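Local coordinates for protein PfkB family carbohydrate kinase (Listeria grayi DSM 20601, PDB 4GM6) that probably phosphorylates a sugar or a related small carbohydrate substrate, as a kinase of the PfkB carbohydrate kinase family, at residues I285-G291 against K323-D329; N61-L66 against D293-A297; V78-I84 against E104-L109; F134-S139 against L163-W167. All blocks are in the same frame, centred on the assembly; numbering follows the deposited sequence.

Contact 1 of 4, residues I285-G291 against K323-D329; sequences IVDRVGG and KHSIHGD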
loop_
_atom_site.group_PDB
_atom_site.type_symbol
_atom_site.label_atom_id
_atom_site.label_comp_id
_atom_site.label_asym_id
_atom_site.label_seq_id
_atom_site.Cartn_x
_atom_site.Cartn_y
_atom_site.Cartn_z
ATOM N N ILE C 285 16.260 14.449 0.785
ATOM C CA ILE C 285 15.130 15.369 0.818
ATOM C C ILE C 285 13.832 14.587 0.674
ATOM O O ILE C 285 13.654 13.875 -0.307
ATOM C CB ILE C 285 15.249 16.439 -0.279
ATOM C CG1 ILE C 285 16.465 17.314 0.033
ATOM C CG2 ILE C 285 13.972 17.268 -0.344
ATOM C CD1 ILE C 285 16.805 18.350 -1.019
ATOM N N VAL C 286 12.932 14.712 1.647
ATOM C CA VAL C 286 11.639 14.026 1.563
ATOM C C VAL C 286 10.698 14.745 0.592
ATOM O O VAL C 286 10.190 14.143 -0.353
ATOM C CB VAL C 286 10.968 13.861 2.945
ATOM C CG1 VAL C 286 9.546 13.316 2.798
ATOM C CG2 VAL C 286 11.775 12.898 3.815
ATOM N N ASP C 287 10.486 16.042 0.810
ATOM C CA ASP C 287 9.585 16.807 -0.032
ATOM C C ASP C 287 9.893 18.291 0.153
ATOM O O ASP C 287 9.480 18.890 1.143
ATOM C CB ASP C 287 8.135 16.547 0.381
ATOM C CG ASP C 287 7.127 17.096 -0.635
ATOM O OD1 ASP C 287 7.549 17.894 -1.491
ATOM O OD2 ASP C 287 5.931 16.713 -0.583
ATOM N N ARG C 288 10.619 18.877 -0.790
ATOM C CA ARG C 288 10.971 20.307 -0.711
ATOM C C ARG C 288 9.785 21.238 -0.951
ATOM O O ARG C 288 9.897 22.449 -0.715
ATOM C CB ARG C 288 12.060 20.664 -1.724
ATOM C CG ARG C 288 11.554 20.669 -3.167
ATOM C CD ARG C 288 12.617 21.162 -4.138
ATOM N NE ARG C 288 12.691 22.628 -4.171
ATOM C CZ ARG C 288 13.548 23.319 -4.917
ATOM N NH1 ARG C 288 14.418 22.685 -5.696
ATOM N NH2 ARG C 288 13.537 24.647 -4.885
ATOM N N VAL C 289 8.662 20.701 -1.425
ATOM C CA VAL C 289 7.545 21.579 -1.804
ATOM C C VAL C 289 7.005 22.277 -0.565
ATOM O O VAL C 289 6.784 21.650 0.462
ATOM C CB VAL C 289 6.401 20.832 -2.549
ATOM C CG1 VAL C 289 5.237 21.784 -2.812
ATOM C CG2 VAL C 289 6.896 20.272 -3.876
ATOM N N GLY C 290 6.820 23.592 -0.649
ATOM C CA GLY C 290 6.294 24.334 0.482
ATOM C C GLY C 290 7.358 24.761 1.483
ATOM O O GLY C 290 7.043 25.353 2.514
ATOM N N GLY C 291 8.619 24.457 1.198
ATOM C CA GLY C 291 9.700 24.853 2.091
ATOM C C GLY C 291 9.847 26.365 2.118
ATOM O O GLY C 291 10.102 26.949 3.172
ATOM N N LYS C 323 10.617 21.384 7.322
ATOM C CA LYS C 323 9.553 21.096 6.352
ATOM C C LYS C 323 10.014 20.125 5.252
ATOM O O LYS C 323 9.221 19.354 4.732
ATOM C CB LYS C 323 9.014 22.392 5.706
ATOM C CG LYS C 323 8.172 22.152 4.448
ATOM C CD LYS C 323 6.943 21.308 4.745
ATOM C CE LYS C 323 6.287 20.797 3.470
ATOM N NZ LYS C 323 7.082 19.757 2.726
ATOM N N HIS C 324 11.295 20.170 4.905
ATOM C CA HIS C 324 11.823 19.318 3.849
ATOM C C HIS C 324 11.673 17.832 4.191
ATOM O O HIS C 324 11.701 16.996 3.304
ATOM C CB HIS C 324 13.291 19.654 3.576
ATOM C CG HIS C 324 13.489 20.893 2.759
ATOM N ND1 HIS C 324 13.279 22.159 3.260
ATOM C CD2 HIS C 324 13.897 21.059 1.477
ATOM C CE1 HIS C 324 13.535 23.052 2.319
ATOM N NE2 HIS C 324 13.910 22.409 1.227
ATOM N N SER C 325 11.487 17.514 5.470
ATOM C CA SER C 325 11.364 16.121 5.914
ATOM C C SER C 325 9.924 15.604 5.925
ATOM O O SER C 325 9.673 14.463 6.343
ATOM C CB SER C 325 11.922 15.964 7.327
ATOM O OG SER C 325 13.320 16.163 7.367
ATOM N N ILE C 326 8.988 16.448 5.503
ATOM C CA ILE C 326 7.555 16.128 5.558
ATOM C C ILE C 326 6.885 16.138 4.179
ATOM O O ILE C 326 6.980 17.115 3.425
ATOM C CB ILE C 326 6.816 17.103 6.488
ATOM C CG1 ILE C 326 7.473 17.078 7.864
ATOM C CG2 ILE C 326 5.334 16.735 6.605
ATOM C CD1 ILE C 326 7.256 15.750 8.588
ATOM N N HIS C 327 6.226 15.034 3.845
ATOM C CA HIS C 327 5.410 14.966 2.648
ATOM C C HIS C 327 4.263 15.949 2.723
ATOM O O HIS C 327 3.631 16.098 3.775
ATOM C CB HIS C 327 4.821 13.558 2.482
ATOM C CG HIS C 327 5.819 12.535 2.042
ATOM N ND1 HIS C 327 6.490 12.620 0.838
ATOM C CD2 HIS C 327 6.259 11.396 2.640
ATOM C CE1 HIS C 327 7.302 11.581 0.712
ATOM N NE2 HIS C 327 7.182 10.826 1.792
ATOM N N GLY C 328 3.969 16.581 1.588
ATOM C CA GLY C 328 2.852 17.504 1.492
ATOM C C GLY C 328 3.330 18.937 1.463
ATOM O O GLY C 328 4.540 19.208 1.435
ATOM N N ASP C 329 2.381 19.862 1.505
ATOM C CA ASP C 329 2.687 21.276 1.272
ATOM C C ASP C 329 2.864 22.100 2.528
ATOM O O ASP C 329 3.443 23.173 2.480
ATOM C CB ASP C 329 1.575 21.928 0.451
ATOM C CG ASP C 329 1.820 21.823 -1.026
ATOM O OD1 ASP C 329 2.165 20.715 -1.497
ATOM O OD2 ASP C 329 1.686 22.867 -1.710
HETATM O O HOH W 1 14.382 15.975 4.078
HETATM O O HOH W 2 5.743 14.049 -1.240
HETATM O O HOH W 3 5.048 24.664 4.070
#
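V286 lays its CG1 methyl over the centre of the H327 imidazole, 3.5 Å above the ring plane, a CH-pi contact in which the two side chains cross at about a right angle. With chi1 at 172°, CG1 stands opposite the backbone N and meets the ring, while CG2 rests against the backbone of S325. The next residue turns from packing to polar clamping. D287 takes the backbone N of G328 on OD2 at 2.9 Å, on the anti side of the carboxylate and well out of its plane, and closes an Asx turn by accepting V289 N on OD1. A salt bridge from R36 to OD2 adds a further grip, and R36 also pairs with D329. The main chain of D287 is tied down too, its N bonding to H324 O at 2.9 Å.

K323 threads between the loops. Bends at chi2 and chi4 curl its chain so that NZ ends among carbonyls, bonding to V289 O at 3.0 Å, G328 O at 2.9 Å and I326 O at 2.7 Å, with a weaker bond to D287 O. The ammonium thus bridges V289 O and G328 O, two acceptors only 3.5 Å apart. On the outer side, S325 OG bonds to T118 O of the second subunit, and H327 also meets that chain. G290, at positive phi, is the N-cap of helix 291-304. Here two loops are locked around a buried lysine and an Asx turn that leads into the GXGD signature of PfkB kinases, G290 to D293, which in relatives lies at the phosphate-transfer site.

Contact 2 of 4, residues N61-L66 against D293-A297; sequences NVAVNL and DAYTA
N61 and D293 meet through polar groups: ND2 of the asparagine gives a hydrogen to D293 OD2 at 2.9 Å, with an N-H...O angle of 163°. The acceptor lies close to the amide plane, but the donor reaches the carboxylate on its anti side and somewhat out of plane, the two planar groups being turned 55° apart. One turn on, N65 ND2 makes a long, weak bond to D293 O. Next to the N65 amide, on the side away from N61, A297 CB lies 3.4 Å from N65 CB, and L66 CD2 comes within 3.4 Å of A297 O. V62 covers the flank: its CG2 meets T296 CG2 at 3.8 Å, the side chains crossing at about a right angle.

The small A297 is consistent with the close approach of helices 58-68 and 291-304, 8.4 Å between the segment axes, which cross at -53°. Further out, N65 OD1 accepts from N331 N, T296 OG1 bonds back to G292 O, and H155 of strand 153-157 packs against V62 and T296, so the helix pair rests on the large sheet of the ribokinase-like fold. N61 ND2 also donates to D329 OD2. With two carboxylate acceptors for ND2, the flip of the N61 amide is probably settled, which would make N61 a second-shell residue holding D293, if D293 acts as the GXGD aspartate does in relatives.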
loop_
_atom_site.group_PDB
_atom_site.type_symbol
_atom_site.label_atom_id
_atom_site.label_comp_id
_atom_site.label_asym_id
_atom_site.label_seq_id
_atom_site.Cartn_x
_atom_site.Cartn_y
_atom_site.Cartn_z
ATOM N N ASN C 61 -0.539 27.920 1.902
ATOM C CA ASN C 61 0.445 27.251 2.743
ATOM C C ASN C 61 0.937 28.236 3.798
ATOM O O ASN C 61 1.078 27.894 4.979
ATOM C CB ASN C 61 1.635 26.756 1.922
ATOM C CG ASN C 61 1.259 25.688 0.921
ATOM O OD1 ASN C 61 0.193 25.079 1.003
ATOM N ND2 ASN C 61 2.142 25.461 -0.047
ATOM N N VAL C 62 1.191 29.473 3.373
ATOM C CA VAL C 62 1.614 30.472 4.321
ATOM C C VAL C 62 0.567 30.629 5.418
ATOM O O VAL C 62 0.911 30.728 6.598
ATOM C CB VAL C 62 1.962 31.813 3.647
ATOM C CG1 VAL C 62 2.023 32.931 4.684
ATOM C CG2 VAL C 62 3.294 31.674 2.923
ATOM N N ALA C 63 -0.709 30.632 5.036
ATOM C CA ALA C 63 -1.791 30.770 6.009
ATOM C C ALA C 63 -1.802 29.617 7.008
ATOM O O ALA C 63 -1.869 29.835 8.210
ATOM C CB ALA C 63 -3.141 30.875 5.304
ATOM N N VAL C 64 -1.755 28.387 6.508
ATOM C CA VAL C 64 -1.730 27.223 7.391
ATOM C C VAL C 64 -0.527 27.282 8.343
ATOM O O VAL C 64 -0.664 27.048 9.538
ATOM C CB VAL C 64 -1.724 25.896 6.586
ATOM C CG1 VAL C 64 -1.333 24.702 7.459
ATOM C CG2 VAL C 64 -3.080 25.669 5.936
ATOM N N ASN C 65 0.654 27.585 7.813
ATOM C CA ASN C 65 1.849 27.597 8.643
ATOM C C ASN C 65 1.785 28.682 9.719
ATOM O O ASN C 65 2.226 28.456 10.850
ATOM C CB ASN C 65 3.119 27.730 7.792
ATOM C CG ASN C 65 3.283 26.595 6.804
ATOM O OD1 ASN C 65 2.764 25.497 7.009
ATOM N ND2 ASN C 65 4.022 26.849 5.729
ATOM N N LEU C 66 1.229 29.849 9.384
ATOM C CA LEU C 66 1.057 30.913 10.384
ATOM C C LEU C 66 0.146 30.421 11.494
ATOM O O LEU C 66 0.418 30.630 12.678
ATOM C CB LEU C 66 0.488 32.214 9.770
ATOM C CG LEU C 66 1.553 33.095 9.110
ATOM C CD1 LEU C 66 0.951 34.267 8.348
ATOM C CD2 LEU C 66 2.563 33.584 10.136
ATOM N N ASP C 293 7.427 28.462 1.558
ATOM C CA ASP C 293 6.247 28.939 2.265
ATOM C C ASP C 293 6.420 28.790 3.764
ATOM O O ASP C 293 5.852 29.556 4.540
ATOM C CB ASP C 293 4.985 28.199 1.800
ATOM C CG ASP C 293 4.768 28.328 0.305
ATOM O OD1 ASP C 293 5.120 29.391 -0.258
ATOM O OD2 ASP C 293 4.275 27.371 -0.321
ATOM N N ALA C 294 7.191 27.789 4.172
ATOM C CA ALA C 294 7.442 27.577 5.583
ATOM C C ALA C 294 8.384 28.674 6.057
ATOM O O ALA C 294 8.224 29.212 7.149
ATOM C CB ALA C 294 8.041 26.193 5.827
ATOM N N TYR C 295 9.374 28.998 5.229
ATOM C CA TYR C 295 10.286 30.095 5.532
ATOM C C TYR C 295 9.494 31.388 5.615
ATOM O O TYR C 295 9.607 32.137 6.582
ATOM C CB TYR C 295 11.366 30.224 4.459
ATOM C CG TYR C 295 12.448 31.240 4.799
ATOM C CD1 TYR C 295 13.393 30.975 5.791
ATOM C CD2 TYR C 295 12.539 32.458 4.121
ATOM C CE1 TYR C 295 14.380 31.898 6.110
ATOM C CE2 TYR C 295 13.529 33.387 4.436
ATOM C CZ TYR C 295 14.449 33.103 5.429
ATOM O OH TYR C 295 15.456 34.011 5.736
ATOM N N THR C 296 8.675 31.644 4.607
ATOM C CA THR C 296 7.915 32.904 4.583
ATOM C C THR C 296 7.067 33.047 5.841
ATOM O O THR C 296 7.044 34.106 6.465
ATOM C CB THR C 296 7.016 33.021 3.324
ATOM O OG1 THR C 296 7.849 33.170 2.167
ATOM C CG2 THR C 296 6.067 34.245 3.429
ATOM N N ALA C 297 6.360 31.983 6.205
ATOM C CA ALA C 297 5.475 32.040 7.368
ATOM C C ALA C 297 6.279 32.230 8.646
ATOM O O ALA C 297 5.860 32.948 9.565
ATOM C CB ALA C 297 4.625 30.781 7.462
#

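Contact 3 of 4, residues V78-I84 against E104-L109; sequences VVPANPI and EAGDRL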
loop_
_atom_site.group_PDB
_atom_site.type_symbol
_atom_site.label_atom_id
_atom_site.label_comp_id
_atom_site.label_asym_id
_atom_site.label_seq_id
_atom_site.Cartn_x
_atom_site.Cartn_y
_atom_site.Cartn_z
ATOM N N VAL C 78 -11.166 31.148 -4.147
ATOM C CA VAL C 78 -12.324 30.638 -4.876
ATOM C C VAL C 78 -12.173 29.154 -5.173
ATOM O O VAL C 78 -11.117 28.718 -5.650
ATOM C CB VAL C 78 -12.512 31.352 -6.226
ATOM C CG1 VAL C 78 -13.721 30.777 -6.960
ATOM C CG2 VAL C 78 -12.647 32.859 -6.029
ATOM N N VAL C 79 -13.232 28.387 -4.903
ATOM C CA VAL C 79 -13.263 26.966 -5.217
ATOM C C VAL C 79 -14.604 26.559 -5.833
ATOM O O VAL C 79 -15.612 27.182 -5.570
ATOM C CB VAL C 79 -13.044 26.099 -3.959
ATOM C CG1 VAL C 79 -11.751 26.493 -3.264
ATOM C CG2 VAL C 79 -14.238 26.221 -3.023
ATOM N N PRO C 80 -14.618 25.484 -6.645
ATOM C CA PRO C 80 -15.892 25.045 -7.200
ATOM C C PRO C 80 -16.750 24.385 -6.130
ATOM O O PRO C 80 -16.222 23.761 -5.215
ATOM C CB PRO C 80 -15.472 24.018 -8.248
ATOM C CG PRO C 80 -14.226 23.412 -7.668
ATOM C CD PRO C 80 -13.511 24.591 -7.034
ATOM N N ALA C 81 -18.061 24.538 -6.247
ATOM C CA ALA C 81 -19.014 23.928 -5.331
ATOM C C ALA C 81 -19.149 22.452 -5.656
ATOM O O ALA C 81 -20.226 21.969 -5.961
ATOM C CB ALA C 81 -20.373 24.625 -5.428
ATOM N N ASN C 82 -18.037 21.736 -5.633
ATOM C CA ASN C 82 -18.101 20.293 -5.807
ATOM C C ASN C 82 -17.195 19.601 -4.790
ATOM O O ASN C 82 -16.439 20.271 -4.085
ATOM C CB ASN C 82 -17.793 19.889 -7.264
ATOM C CG ASN C 82 -16.326 20.053 -7.643
ATOM O OD1 ASN C 82 -15.431 20.015 -6.799
ATOM N ND2 ASN C 82 -16.076 20.214 -8.936
ATOM N N PRO C 83 -17.280 18.262 -4.690
ATOM C CA PRO C 83 -16.495 17.504 -3.711
ATOM C C PRO C 83 -14.981 17.760 -3.758
ATOM O O PRO C 83 -14.301 17.665 -2.738
ATOM C CB PRO C 83 -16.799 16.045 -4.066
ATOM C CG PRO C 83 -18.168 16.089 -4.666
ATOM C CD PRO C 83 -18.293 17.424 -5.364
ATOM N N ILE C 84 -14.444 18.094 -4.920
ATOM C CA ILE C 84 -13.011 18.332 -4.993
ATOM C C ILE C 84 -12.713 19.708 -4.398
ATOM O O ILE C 84 -11.816 19.866 -3.563
ATOM C CB ILE C 84 -12.519 18.205 -6.440
ATOM C CG1 ILE C 84 -13.089 16.916 -7.047
ATOM C CG2 ILE C 84 -11.002 18.253 -6.494
ATOM C CD1 ILE C 84 -12.532 15.645 -6.430
ATOM N N GLU C 104 -17.493 30.172 -3.506
ATOM C CA GLU C 104 -17.771 29.003 -4.350
ATOM C C GLU C 104 -18.224 29.455 -5.736
ATOM O O GLU C 104 -19.195 30.179 -5.858
ATOM C CB GLU C 104 -18.872 28.137 -3.733
ATOM C CG GLU C 104 -18.611 27.668 -2.314
ATOM C CD GLU C 104 -19.349 26.378 -1.988
ATOM O OE1 GLU C 104 -20.576 26.329 -2.166
ATOM O OE2 GLU C 104 -18.702 25.406 -1.553
ATOM N N ALA C 105 -17.525 29.032 -6.780
ATOM C CA ALA C 105 -17.934 29.384 -8.140
ATOM C C ALA C 105 -17.107 28.630 -9.177
ATOM O O ALA C 105 -16.076 28.027 -8.843
ATOM C CB ALA C 105 -17.822 30.885 -8.359
ATOM N N GLY C 106 -17.565 28.658 -10.429
ATOM C CA GLY C 106 -16.859 27.982 -11.520
ATOM C C GLY C 106 -16.972 26.462 -11.500
ATOM O O GLY C 106 -17.846 25.909 -10.828
ATOM N N ASP C 107 -16.058 25.794 -12.206
ATOM C CA ASP C 107 -16.236 24.396 -12.621
ATOM C C ASP C 107 -15.197 23.408 -12.136
ATOM O O ASP C 107 -15.402 22.189 -12.246
ATOM C CB ASP C 107 -16.217 24.307 -14.146
ATOM C CG ASP C 107 -17.432 24.935 -14.786
ATOM O OD1 ASP C 107 -18.554 24.769 -14.253
ATOM O OD2 ASP C 107 -17.255 25.591 -15.834
ATOM N N ARG C 108 -14.053 23.897 -11.674
ATOM C CA ARG C 108 -12.980 22.960 -11.351
ATOM C C ARG C 108 -11.942 23.517 -10.402
ATOM O O ARG C 108 -11.676 24.721 -10.392
ATOM C CB ARG C 108 -12.299 22.454 -12.637
ATOM C CG ARG C 108 -11.302 23.424 -13.261
ATOM C CD ARG C 108 -10.736 22.899 -14.575
ATOM N NE ARG C 108 -9.882 21.740 -14.337
ATOM C CZ ARG C 108 -8.602 21.815 -14.005
ATOM N NH1 ARG C 108 -8.014 23.004 -13.898
ATOM N NH2 ARG C 108 -7.905 20.697 -13.790
ATOM N N LEU C 109 -11.349 22.628 -9.614
ATOM C CA LEU C 109 -10.197 22.983 -8.805
ATOM C C LEU C 109 -8.938 22.740 -9.632
ATOM O O LEU C 109 -8.816 21.706 -10.270
ATOM C CB LEU C 109 -10.151 22.131 -7.537
ATOM C CG LEU C 109 -9.100 22.574 -6.512
ATOM C CD1 LEU C 109 -9.616 23.774 -5.734
ATOM C CD2 LEU C 109 -8.735 21.432 -5.569
HETATM O O HOH W 4 -16.875 23.445 -2.406
HETATM O O HOH W 5 -18.948 26.352 -8.481
HETATM O O HOH W 6 -17.942 20.429 -11.007
#
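A beta-alpha-beta unit ends here: strand 73-79, helix 83-94 and strand 97-104 place two neighbouring parallel strands at the margin of the large sheet, and their C-terminal ends part at this contact. V79 and E104 form the last parallel bridge. V79 O accepts from A105 N at 2.9 Å, the donor lying above the carbonyl plane, and the same oxygen receives a CA-H...O contact from E104 CA at 3.1 Å.

Beyond the bridge the second chain curves round P80, whose CB, CG and CD rim meets the R108-L109 backbone: CG is 3.6 Å from L109 N, and CB approaches R108 N. L109 then turns inward. A first torsion near 180° (chi1 -171°) swings its branch back towards helix 83-94, bringing CD2 to 4.0 Å from I84 CG2 and CD1 near V79 CG1. N82 caps that helix, its OD1 accepting from G85 N and, weakly, from I84 N.

R108 points away from residues 78-84; its NE forms a salt bridge to D128 of the third subunit, so the turn links the sheet margin, the strand 111-115 that follows it and the assembly. Where the two chains diverge, waters stitch them together. One donates to both P80 O and E104 OE2; A81 CB packs on the other oxygen, E104 OE1. Another accepts from A81 N at 3.0 Å and donates to G106 O at 2.6 Å.

Contact 4 of 4, residues F134-S139 against L163-W167; sequences FARHKS and LSTFW
W167 presents both faces of its indole to phenylalanines. F134 covers one, in an offset stack with ring centroids 4.0 Å apart and planes only 9° from parallel, and F166 from the same helix approaches the other with CE2 over the ring. In this ribokinase-like fold the rings pin the N-capped first turn of helix 165-180 to helix 133-136 and the loop beyond it. A135 O sits at the indole edge. F166 in turn has W167 CD1 at its own edge, while K138 CA lies over one face in a CH-pi contact, 3.8 Å from the centroid.

A hydrogen bond ties the stacked pair together as well. W167 NE1 donates to F134 O at 2.7 Å, with an N-H...O angle of 157°, while H137 N reaches the same oxygen from the opposite face of its plane. This double use holds the F134 carbonyl from both sides. The extended first torsion of F134 (chi1 -168°) lays its ring flat against one indole face and brings F134 CD2 to 3.7 Å from L163 CD1; V78 and T77 of strand 73-79 also pack on F134. S164 is the N-cap residue, its OG accepting from W167 N at 3.0 Å. That hydroxyl also donates to a water at 2.6 Å, and the water gives its own hydrogens to A135 O and H137 O.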
loop_
_atom_site.group_PDB
_atom_site.type_symbol
_atom_site.label_atom_id
_atom_site.label_comp_id
_atom_site.label_asym_id
_atom_site.label_seq_id
_atom_site.Cartn_x
_atom_site.Cartn_y
_atom_site.Cartn_z
ATOM N N PHE C 134 -10.727 29.692 -9.579
ATOM C CA PHE C 134 -9.946 30.853 -9.177
ATOM C C PHE C 134 -9.418 31.602 -10.396
ATOM O O PHE C 134 -9.553 32.820 -10.498
ATOM C CB PHE C 134 -8.786 30.449 -8.277
ATOM C CG PHE C 134 -8.127 31.618 -7.600
ATOM C CD1 PHE C 134 -8.419 31.923 -6.285
ATOM C CD2 PHE C 134 -7.238 32.425 -8.291
ATOM C CE1 PHE C 134 -7.819 32.995 -5.657
ATOM C CE2 PHE C 134 -6.633 33.508 -7.672
ATOM C CZ PHE C 134 -6.923 33.792 -6.349
ATOM N N ALA C 135 -8.825 30.860 -11.326
ATOM C CA ALA C 135 -8.241 31.463 -12.519
ATOM C C ALA C 135 -9.270 32.220 -13.350
ATOM O O ALA C 135 -8.987 33.309 -13.849
ATOM C CB ALA C 135 -7.541 30.407 -13.364
ATOM N N ARG C 136 -10.464 31.655 -13.505
ATOM C CA ARG C 136 -11.471 32.291 -14.356
ATOM C C ARG C 136 -12.351 33.307 -13.625
ATOM O O ARG C 136 -13.220 33.934 -14.225
ATOM C CB ARG C 136 -12.321 31.226 -15.056
ATOM C CG ARG C 136 -11.499 30.409 -16.043
ATOM C CD ARG C 136 -12.241 29.207 -16.596
ATOM N NE ARG C 136 -13.319 29.594 -17.501
ATOM C CZ ARG C 136 -14.606 29.495 -17.195
ATOM N NH1 ARG C 136 -14.970 29.013 -16.009
ATOM N NH2 ARG C 136 -15.525 29.873 -18.070
ATOM N N HIS C 137 -12.120 33.480 -12.330
ATOM C CA HIS C 137 -13.004 34.321 -11.538
ATOM C C HIS C 137 -12.846 35.778 -11.955
ATOM O O HIS C 137 -11.727 36.257 -12.146
ATOM C CB HIS C 137 -12.720 34.139 -10.043
ATOM C CG HIS C 137 -13.838 34.592 -9.157
ATOM N ND1 HIS C 137 -15.018 33.889 -9.026
ATOM C CD2 HIS C 137 -13.958 35.683 -8.362
ATOM C CE1 HIS C 137 -15.812 34.522 -8.183
ATOM N NE2 HIS C 137 -15.195 35.616 -7.767
ATOM N N LYS C 138 -13.969 36.473 -12.107
ATOM C CA LYS C 138 -13.961 37.875 -12.551
ATOM C C LYS C 138 -14.919 38.717 -11.730
ATOM O O LYS C 138 -15.347 39.788 -12.164
ATOM C CB LYS C 138 -14.347 37.985 -14.034
ATOM C CG LYS C 138 -13.469 37.159 -14.958
ATOM C CD LYS C 138 -13.219 37.853 -16.287
ATOM C CE LYS C 138 -12.097 37.157 -17.047
ATOM N NZ LYS C 138 -10.892 36.907 -16.197
ATOM N N SER C 139 -15.261 38.236 -10.546
ATOM C CA SER C 139 -16.312 38.869 -9.764
ATOM C C SER C 139 -15.774 39.396 -8.436
ATOM O O SER C 139 -15.007 38.720 -7.771
ATOM C CB SER C 139 -17.453 37.872 -9.533
ATOM O OG SER C 139 -18.599 38.548 -9.054
ATOM N N LEU C 163 -2.108 35.274 -12.687
ATOM C CA LEU C 163 -3.164 34.404 -13.193
ATOM C C LEU C 163 -4.096 35.118 -14.165
ATOM O O LEU C 163 -4.578 34.531 -15.137
ATOM C CB LEU C 163 -3.936 33.752 -12.039
ATOM C CG LEU C 163 -3.134 32.729 -11.217
ATOM C CD1 LEU C 163 -3.979 32.115 -10.109
ATOM C CD2 LEU C 163 -2.558 31.631 -12.102
ATOM N N SER C 164 -4.342 36.394 -13.918
ATOM C CA SER C 164 -5.187 37.160 -14.813
ATOM C C SER C 164 -5.059 38.646 -14.518
ATOM O O SER C 164 -4.588 39.045 -13.457
ATOM C CB SER C 164 -6.642 36.724 -14.661
ATOM O OG SER C 164 -7.158 37.188 -13.429
ATOM N N THR C 165 -5.482 39.472 -15.461
ATOM C CA THR C 165 -5.396 40.905 -15.262
ATOM C C THR C 165 -6.395 41.303 -14.172
ATOM O O THR C 165 -6.156 42.234 -13.400
ATOM C CB THR C 165 -5.651 41.679 -16.569
ATOM O OG1 THR C 165 -7.028 41.556 -16.935
ATOM C CG2 THR C 165 -4.777 41.124 -17.687
ATOM N N PHE C 166 -7.507 40.578 -14.101
ATOM C CA PHE C 166 -8.444 40.763 -13.008
ATOM C C PHE C 166 -7.779 40.577 -11.639
ATOM O O PHE C 166 -7.999 41.375 -10.737
ATOM C CB PHE C 166 -9.609 39.778 -13.109
ATOM C CG PHE C 166 -10.411 39.693 -11.845
ATOM C CD1 PHE C 166 -11.483 40.546 -11.635
ATOM C CD2 PHE C 166 -10.069 38.796 -10.850
ATOM C CE1 PHE C 166 -12.215 40.492 -10.463
ATOM C CE2 PHE C 166 -10.802 38.729 -9.679
ATOM C CZ PHE C 166 -11.873 39.588 -9.483
ATOM N N TRP C 167 -7.014 39.498 -11.468
ATOM C CA TRP C 167 -6.361 39.236 -10.183
ATOM C C TRP C 167 -5.239 40.227 -9.890
ATOM O O TRP C 167 -5.064 40.659 -8.749
ATOM C CB TRP C 167 -5.864 37.782 -10.083
ATOM C CG TRP C 167 -6.978 36.856 -9.718
ATOM C CD1 TRP C 167 -7.535 35.880 -10.505
ATOM C CD2 TRP C 167 -7.715 36.850 -8.488
ATOM N NE1 TRP C 167 -8.559 35.257 -9.827
ATOM C CE2 TRP C 167 -8.696 35.839 -8.594
ATOM C CE3 TRP C 167 -7.631 37.589 -7.300
ATOM C CZ2 TRP C 167 -9.588 35.552 -7.558
ATOM C CZ3 TRP C 167 -8.518 37.299 -6.268
ATOM C CH2 TRP C 167 -9.483 36.286 -6.407
HETATM O O HOH W 7 -9.384 35.929 -13.426
HETATM O O HOH W 8 -8.783 39.202 -16.557
#

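The four contacts fall into two touching pairs. Contacts 1 and 2, with centres about 13 Å apart, share the GXGD region: N61 ND2 and D329 OD2 stand 3.1 Å apart in a probable hydrogen bond, and K323 CB packs on A294 CB at 3.9 Å, so the loop clamp and the helix crossing join beside the signature that in relatives lies at the phosphate-transfer site. Contacts 3 and 4, about 14 Å apart between centres, meet through V78, whose N is 3.6 Å from F134 CD1 and whose CG2 is 3.8 Å from H137 CG. The centre of contact 4 is about 29 Å from that of contact 1, across the chain's centre, as peripheral packing.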